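PDB 1MKM: IclR transcriptional regulator from Thermotoga maritima, which probably binds DNA as a winged helix-turn-helix transcription factor, consistent with the repressors and other regulators of the IclR family. Local coordinates for residues N34-V37 against S38-Y41; V53-K56 against K57-Y61; G64-L67 against I68-G71. All coordinates share one frame; numbering follows the deposited sequence.

Contact 1 of 3, residues N34-V37 against S38-Y41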
# COMPACT_ATOMS: atom_id res chain seq x y z
N ASN B 34 -35.02 -8.66 1.03
CA ASN B 34 -36.32 -8.60 0.37
C ASN B 34 -37.01 -7.24 0.54
O ASN B 34 -37.85 -7.07 1.43
CB ASN B 34 -37.22 -9.71 0.92
CG ASN B 34 -38.11 -10.33 -0.15
OD1 ASN B 34 -39.05 -11.07 0.17
ND2 ASN B 34 -37.82 -10.03 -1.41
N MET B 35 -36.64 -6.28 -0.30
CA MET B 35 -37.24 -4.95 -0.26
C MET B 35 -36.84 -4.12 -1.49
O MET B 35 -35.82 -4.39 -2.13
CB MET B 35 -36.87 -4.21 1.04
CG MET B 35 -35.37 -4.00 1.29
SD MET B 35 -35.01 -3.30 2.95
CE MET B 35 -35.37 -1.63 2.65
N SER B 36 -37.66 -3.13 -1.82
CA SER B 36 -37.39 -2.28 -2.98
C SER B 36 -36.18 -1.38 -2.76
O SER B 36 -35.87 -1.01 -1.62
CB SER B 36 -38.61 -1.40 -3.28
OG SER B 36 -38.89 -0.54 -2.19
N VAL B 37 -35.50 -1.03 -3.84
CA VAL B 37 -34.35 -0.14 -3.77
C VAL B 37 -34.81 1.10 -3.02
O VAL B 37 -34.07 1.69 -2.23
CB VAL B 37 -33.86 0.27 -5.18
CG1 VAL B 37 -32.86 1.42 -5.08
CG2 VAL B 37 -33.21 -0.93 -5.88
N SER B 38 -36.06 1.49 -3.28
CA SER B 38 -36.66 2.66 -2.67
C SER B 38 -36.58 2.61 -1.15
O SER B 38 -36.10 3.56 -0.52
CB SER B 38 -38.13 2.78 -3.09
OG SER B 38 -38.76 3.89 -2.47
N ASN B 39 -37.04 1.51 -0.55
CA ASN B 39 -37.01 1.39 0.90
C ASN B 39 -35.62 1.08 1.46
O ASN B 39 -35.36 1.33 2.63
CB ASN B 39 -38.03 0.35 1.38
CG ASN B 39 -39.48 0.79 1.13
OD1 ASN B 39 -39.90 0.91 -0.02
ND2 ASN B 39 -40.22 1.06 2.20
N ALA B 40 -34.73 0.55 0.62
CA ALA B 40 -33.37 0.28 1.08
C ALA B 40 -32.79 1.65 1.38
O ALA B 40 -32.13 1.84 2.40
CB ALA B 40 -32.56 -0.40 -0.01
N TYR B 41 -33.06 2.60 0.49
CA TYR B 41 -32.59 3.97 0.67
C TYR B 41 -33.06 4.54 1.98
O TYR B 41 -32.40 5.41 2.57
CB TYR B 41 -33.08 4.88 -0.47
CG TYR B 41 -32.15 4.92 -1.65
CD1 TYR B 41 -30.85 5.43 -1.52
CD2 TYR B 41 -32.54 4.40 -2.89
CE1 TYR B 41 -29.96 5.42 -2.61
CE2 TYR B 41 -31.66 4.38 -3.98
CZ TYR B 41 -30.37 4.89 -3.83
OH TYR B 41 -29.52 4.85 -4.91
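Ser36 sits at the N-cap of helix 37-50 and closes its first turn with both its side chain and its backbone. Its OG accepts the N-H of Asn39 over 3.2 Å at a fairly straight 160°, the definition of a capping bond, and the hydroxyl is placed for this by a chi1 of 62°, which sets OG between the backbone N and the carbonyl carbon. One residue further on, Ala40 N donates to Ser36 O at 3.0 Å, and Tyr41 N repeats the pattern on Val37 O, also at 3.0 Å. The dense part of the contact lies toward helix 26-32. Ala40 is buried and packs on Ala30 of that helix; the Met35 methyl approaches Ala40 as well, but its modelled position is doubtful. Val37 and Tyr41 lie side by side and point the same way, with Val37 CG1 3.4 Å from Tyr41 CE2, and both also touch Val26 of helix 26-32. Val37 is exposed even so. The solvent side, with Ser36 and Ser38, is looser. The one approach between the two serine side chains is Ser38 CB at 3.5 Å from Ser36 OG, with the Ser38 hydroxyl turned elsewhere, anti to its own amide nitrogen (chi1 178°). Val37, Ala40 and Tyr41 thus touch the preceding helix, while the serine side chains lie on the exposed side. Such a capped start, directly after the turn of a helix-turn-helix unit, is where a recognition helix begins, and helix 37-50 is probably that helix here. Chemically, the serine oxygen supplies an acceptor for an amide that has no preceding helical carbonyl to bind, and the N-terminal end of the helix, with its partial positive character, is likely to favour it.

Contact 2 of 3, residues V53-K56 against K57-Y61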
# COMPACT_ATOMS: atom_id res chain seq x y z
N VAL B 53 -22.17 4.43 7.91
CA VAL B 53 -21.74 3.96 6.62
C VAL B 53 -21.19 5.11 5.79
O VAL B 53 -21.53 6.28 6.02
CB VAL B 53 -22.92 3.30 5.89
CG1 VAL B 53 -22.57 3.02 4.47
CG2 VAL B 53 -23.29 2.02 6.61
N LEU B 54 -20.31 4.78 4.85
CA LEU B 54 -19.71 5.79 3.97
C LEU B 54 -20.10 5.47 2.55
O LEU B 54 -20.04 4.31 2.12
CB LEU B 54 -18.18 5.75 4.10
CG LEU B 54 -17.42 6.95 3.50
CD1 LEU B 54 -17.96 8.24 4.12
CD2 LEU B 54 -15.91 6.80 3.76
N ARG B 55 -20.54 6.48 1.80
CA ARG B 55 -20.91 6.17 0.43
C ARG B 55 -19.81 6.61 -0.52
O ARG B 55 -19.34 7.75 -0.46
CB ARG B 55 -22.25 6.79 0.03
CG ARG B 55 -22.81 6.10 -1.20
CD ARG B 55 -24.20 6.54 -1.60
NE ARG B 55 -24.74 5.66 -2.63
CZ ARG B 55 -25.95 5.78 -3.16
NH1 ARG B 55 -26.77 6.75 -2.76
NH2 ARG B 55 -26.37 4.90 -4.08
N LYS B 56 -19.41 5.68 -1.38
CA LYS B 56 -18.36 5.89 -2.37
C LYS B 56 -18.81 6.72 -3.57
O LYS B 56 -20.02 6.87 -3.83
CB LYS B 56 -17.85 4.54 -2.89
CG LYS B 56 -17.26 3.60 -1.85
CD LYS B 56 -16.78 2.32 -2.52
CE LYS B 56 -16.03 1.42 -1.54
NZ LYS B 56 -15.31 0.30 -2.21
N LYS B 57 -17.84 7.24 -4.31
CA LYS B 57 -18.13 8.03 -5.49
C LYS B 57 -18.94 7.14 -6.42
O LYS B 57 -19.84 7.60 -7.11
CB LYS B 57 -16.83 8.48 -6.17
CG LYS B 57 -16.87 9.92 -6.66
CD LYS B 57 -15.51 10.42 -7.14
CE LYS B 57 -15.11 9.79 -8.46
NZ LYS B 57 -16.07 10.09 -9.56
N ASP B 58 -18.63 5.85 -6.41
CA ASP B 58 -19.35 4.88 -7.23
C ASP B 58 -20.67 4.46 -6.61
O ASP B 58 -21.28 3.47 -7.03
CB ASP B 58 -18.47 3.65 -7.47
CG ASP B 58 -17.67 3.27 -6.25
OD1 ASP B 58 -16.75 4.03 -5.89
OD2 ASP B 58 -17.95 2.20 -5.66
N LYS B 59 -21.12 5.22 -5.61
CA LYS B 59 -22.37 4.95 -4.91
C LYS B 59 -22.46 3.61 -4.14
O LYS B 59 -23.53 3.24 -3.65
CB LYS B 59 -23.55 5.08 -5.88
CG LYS B 59 -23.90 6.54 -6.18
CD LYS B 59 -25.24 6.66 -6.89
CE LYS B 59 -25.68 8.11 -7.00
NZ LYS B 59 -27.00 8.26 -7.67
N ARG B 60 -21.33 2.91 -4.03
CA ARG B 60 -21.27 1.65 -3.29
C ARG B 60 -20.99 2.06 -1.84
O ARG B 60 -20.43 3.13 -1.59
CB ARG B 60 -20.14 0.77 -3.81
CG ARG B 60 -20.20 0.51 -5.30
CD ARG B 60 -21.15 -0.61 -5.63
NE ARG B 60 -20.63 -1.88 -5.16
CZ ARG B 60 -21.19 -3.06 -5.43
NH1 ARG B 60 -22.28 -3.11 -6.19
NH2 ARG B 60 -20.65 -4.17 -4.95
N TYR B 61 -21.36 1.20 -0.89
CA TYR B 61 -21.22 1.50 0.53
C TYR B 61 -20.12 0.78 1.33
O TYR B 61 -19.87 -0.41 1.17
CB TYR B 61 -22.54 1.26 1.24
CG TYR B 61 -23.66 2.21 0.86
CD1 TYR B 61 -24.50 1.94 -0.22
CD2 TYR B 61 -23.90 3.36 1.61
CE1 TYR B 61 -25.56 2.79 -0.54
CE2 TYR B 61 -24.95 4.22 1.30
CZ TYR B 61 -25.77 3.93 0.23
OH TYR B 61 -26.83 4.76 -0.04
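Arg55 and Tyr61 face each other as an antiparallel non-hydrogen-bonded pair, their CA atoms 4.7 Å apart, and the arginine crosses the tyrosine obliquely, from the CE2 side of the ring to its hydroxyl. Its CB comes first, 3.9 Å from Tyr61 CE2. CG, set opposite the backbone N (chi1 -161°), carries the extended chain across the ring and stands over its face, 4.0 Å from the centroid of Tyr61 and 18° off the normal, a CH-pi contact. CD moves on toward the phenol end, 3.5 Å from Tyr61 OH. NE meets the backbone, donating to Lys59 O at 2.9 Å. CZ and NH1 both lie 3.4 Å from Tyr61 OH, the NH1 approach too poorly angled for a hydrogen bond. NH2 adds a weak second bond to Lys59 O and probably bonds to Tyr41 OH of helix 37-50. The guanidinium is turned only 16° from the ring plane.

The backbone that presents Lys59 O is a type I turn from Lys56 to Lys59, closed by Lys59 N to Lys56 O at 2.7 Å. Next to it Lys56 N donates to Arg60 O at 2.8 Å, and Lys59 has a positive phi, which together fit a 3:5 hairpin with a G1-type beta bulge. Lys56 NZ and Arg60 NH1 turn to partners in the same domain, salt bridges with Asp23 and Glu28.

One good and one weak N-H bond to Lys59 O, with Tyr61 OH and Lys59 carbons on opposite faces, probably limit the guanidinium's rotation and would keep a positive charge near the tip of the wing.

Contact 3 of 3, residues G64-L67 against I68-G71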
# COMPACT_ATOMS: atom_id res chain seq x y z
N GLY B 64 -18.67 3.36 8.02
CA GLY B 64 -18.24 4.68 8.43
C GLY B 64 -17.37 4.67 9.67
O GLY B 64 -16.97 3.61 10.17
N TYR B 65 -17.10 5.86 10.19
CA TYR B 65 -16.25 6.04 11.35
C TYR B 65 -17.02 6.01 12.67
O TYR B 65 -16.43 5.78 13.72
CB TYR B 65 -15.56 7.39 11.25
CG TYR B 65 -16.44 8.52 11.73
CD1 TYR B 65 -16.43 8.92 13.07
CD2 TYR B 65 -17.38 9.10 10.87
CE1 TYR B 65 -17.32 9.87 13.54
CE2 TYR B 65 -18.29 10.06 11.35
CZ TYR B 65 -18.25 10.43 12.68
OH TYR B 65 -19.14 11.36 13.17
N LYS B 66 -18.32 6.29 12.62
CA LYS B 66 -19.13 6.33 13.84
C LYS B 66 -18.85 5.18 14.79
O LYS B 66 -18.49 5.39 15.95
CB LYS B 66 -20.62 6.37 13.48
CG LYS B 66 -21.52 6.52 14.66
CD LYS B 66 -21.15 7.75 15.47
CE LYS B 66 -21.29 9.04 14.67
NZ LYS B 66 -20.96 10.23 15.52
N LEU B 67 -19.03 3.96 14.31
CA LEU B 67 -18.81 2.76 15.11
C LEU B 67 -17.43 2.80 15.79
O LEU B 67 -17.29 2.44 16.97
CB LEU B 67 -18.98 1.54 14.20
CG LEU B 67 -20.18 0.61 14.44
CD1 LEU B 67 -21.38 1.35 14.91
CD2 LEU B 67 -20.48 -0.16 13.18
N ILE B 68 -16.42 3.26 15.05
CA ILE B 68 -15.07 3.39 15.59
C ILE B 68 -15.12 4.35 16.78
O ILE B 68 -14.59 4.06 17.86
CB ILE B 68 -14.08 3.94 14.54
CG1 ILE B 68 -13.99 2.97 13.36
CG2 ILE B 68 -12.73 4.10 15.17
CD1 ILE B 68 -13.28 3.51 12.11
N GLU B 69 -15.78 5.49 16.59
CA GLU B 69 -15.92 6.45 17.66
C GLU B 69 -16.68 5.84 18.86
O GLU B 69 -16.34 6.08 20.02
CB GLU B 69 -16.70 7.68 17.17
CG GLU B 69 -16.90 8.74 18.24
CD GLU B 69 -17.89 9.82 17.84
OE1 GLU B 69 -18.40 9.81 16.70
OE2 GLU B 69 -18.16 10.70 18.69
N TYR B 70 -17.72 5.05 18.58
CA TYR B 70 -18.52 4.45 19.65
C TYR B 70 -17.70 3.48 20.50
O TYR B 70 -17.78 3.49 21.73
CB TYR B 70 -19.74 3.73 19.07
CG TYR B 70 -20.90 4.66 18.77
CD1 TYR B 70 -20.80 6.03 19.01
CD2 TYR B 70 -22.11 4.16 18.26
CE1 TYR B 70 -21.87 6.88 18.74
CE2 TYR B 70 -23.18 5.00 17.98
CZ TYR B 70 -23.05 6.35 18.23
OH TYR B 70 -24.10 7.19 17.96
N GLY B 71 -16.91 2.65 19.83
CA GLY B 71 -16.07 1.71 20.54
C GLY B 71 -15.14 2.42 21.51
O GLY B 71 -15.00 1.98 22.65
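Lys66 meets Glu69 and Tyr70 in a same-helix contact, three and four residues apart, in the first turn of helix 66-75, the segment that follows the wing strand 61-63 and leads toward the C-terminal domain. The backbone evidence is a run of three i to i+4 bonds: Glu69 N to Tyr65 O at 3.0 Å, Tyr70 N to Lys66 O at 2.8 Å and Gly71 N to Leu67 O at 2.9 Å. The lysine chain bends at chi2 (55°) and again at the next bond. The bends lay CD over the Tyr70 ring, 3.9 Å from its centroid and 28° off the normal, as a CH-pi contact, and carry NZ to Glu69 OE1, a 2.8 Å salt bridge made on the syn side of the carboxylate but 27° out of its plane. Glu69 OE1 also lies 3.3 Å from Tyr65 CE1, with the Tyr65 ring and the carboxylate nearly parallel. An alanine at Lys66 is likely to leave Glu69 without its ammonium partner and to uncover one face of the Tyr70 ring.

Tyr70 has its polar end elsewhere: its OH is hydrogen-bonded to Asp15 of the second subunit, and Leu67 packs on Tyr70 of that same subunit. Ile68 directs CD1 to 4.0 Å from Tyr65 CA, back toward the helix start. The local salt bridge and CH-pi contact are thus themselves set beside the second subunit, as suits a helix linking a winged helix-turn-helix domain to an effector-binding domain in IclR-type regulators.

How the contacts relate
Along the chain the contacts come in series: contact 1 at the start of helix 37-50, contact 2 in the hairpin of strands 53-55 and 61-63, contact 3 at the start of helix 66-75. The centres of contacts 1 and 2 lie about 16 Å apart, and the two meet where Tyr41 OH and Arg55 NH2 form a probable hydrogen bond at 3.3 Å, tying the probable recognition helix to the wing. Contact 3 has its centre about 17 Å from that of contact 2, adjoining it only in sequence, and about 25 Å from that of contact 1. Contacts 2 and 3 both touch the second subunit, so the path from wing to linker helix runs beside the partner chain.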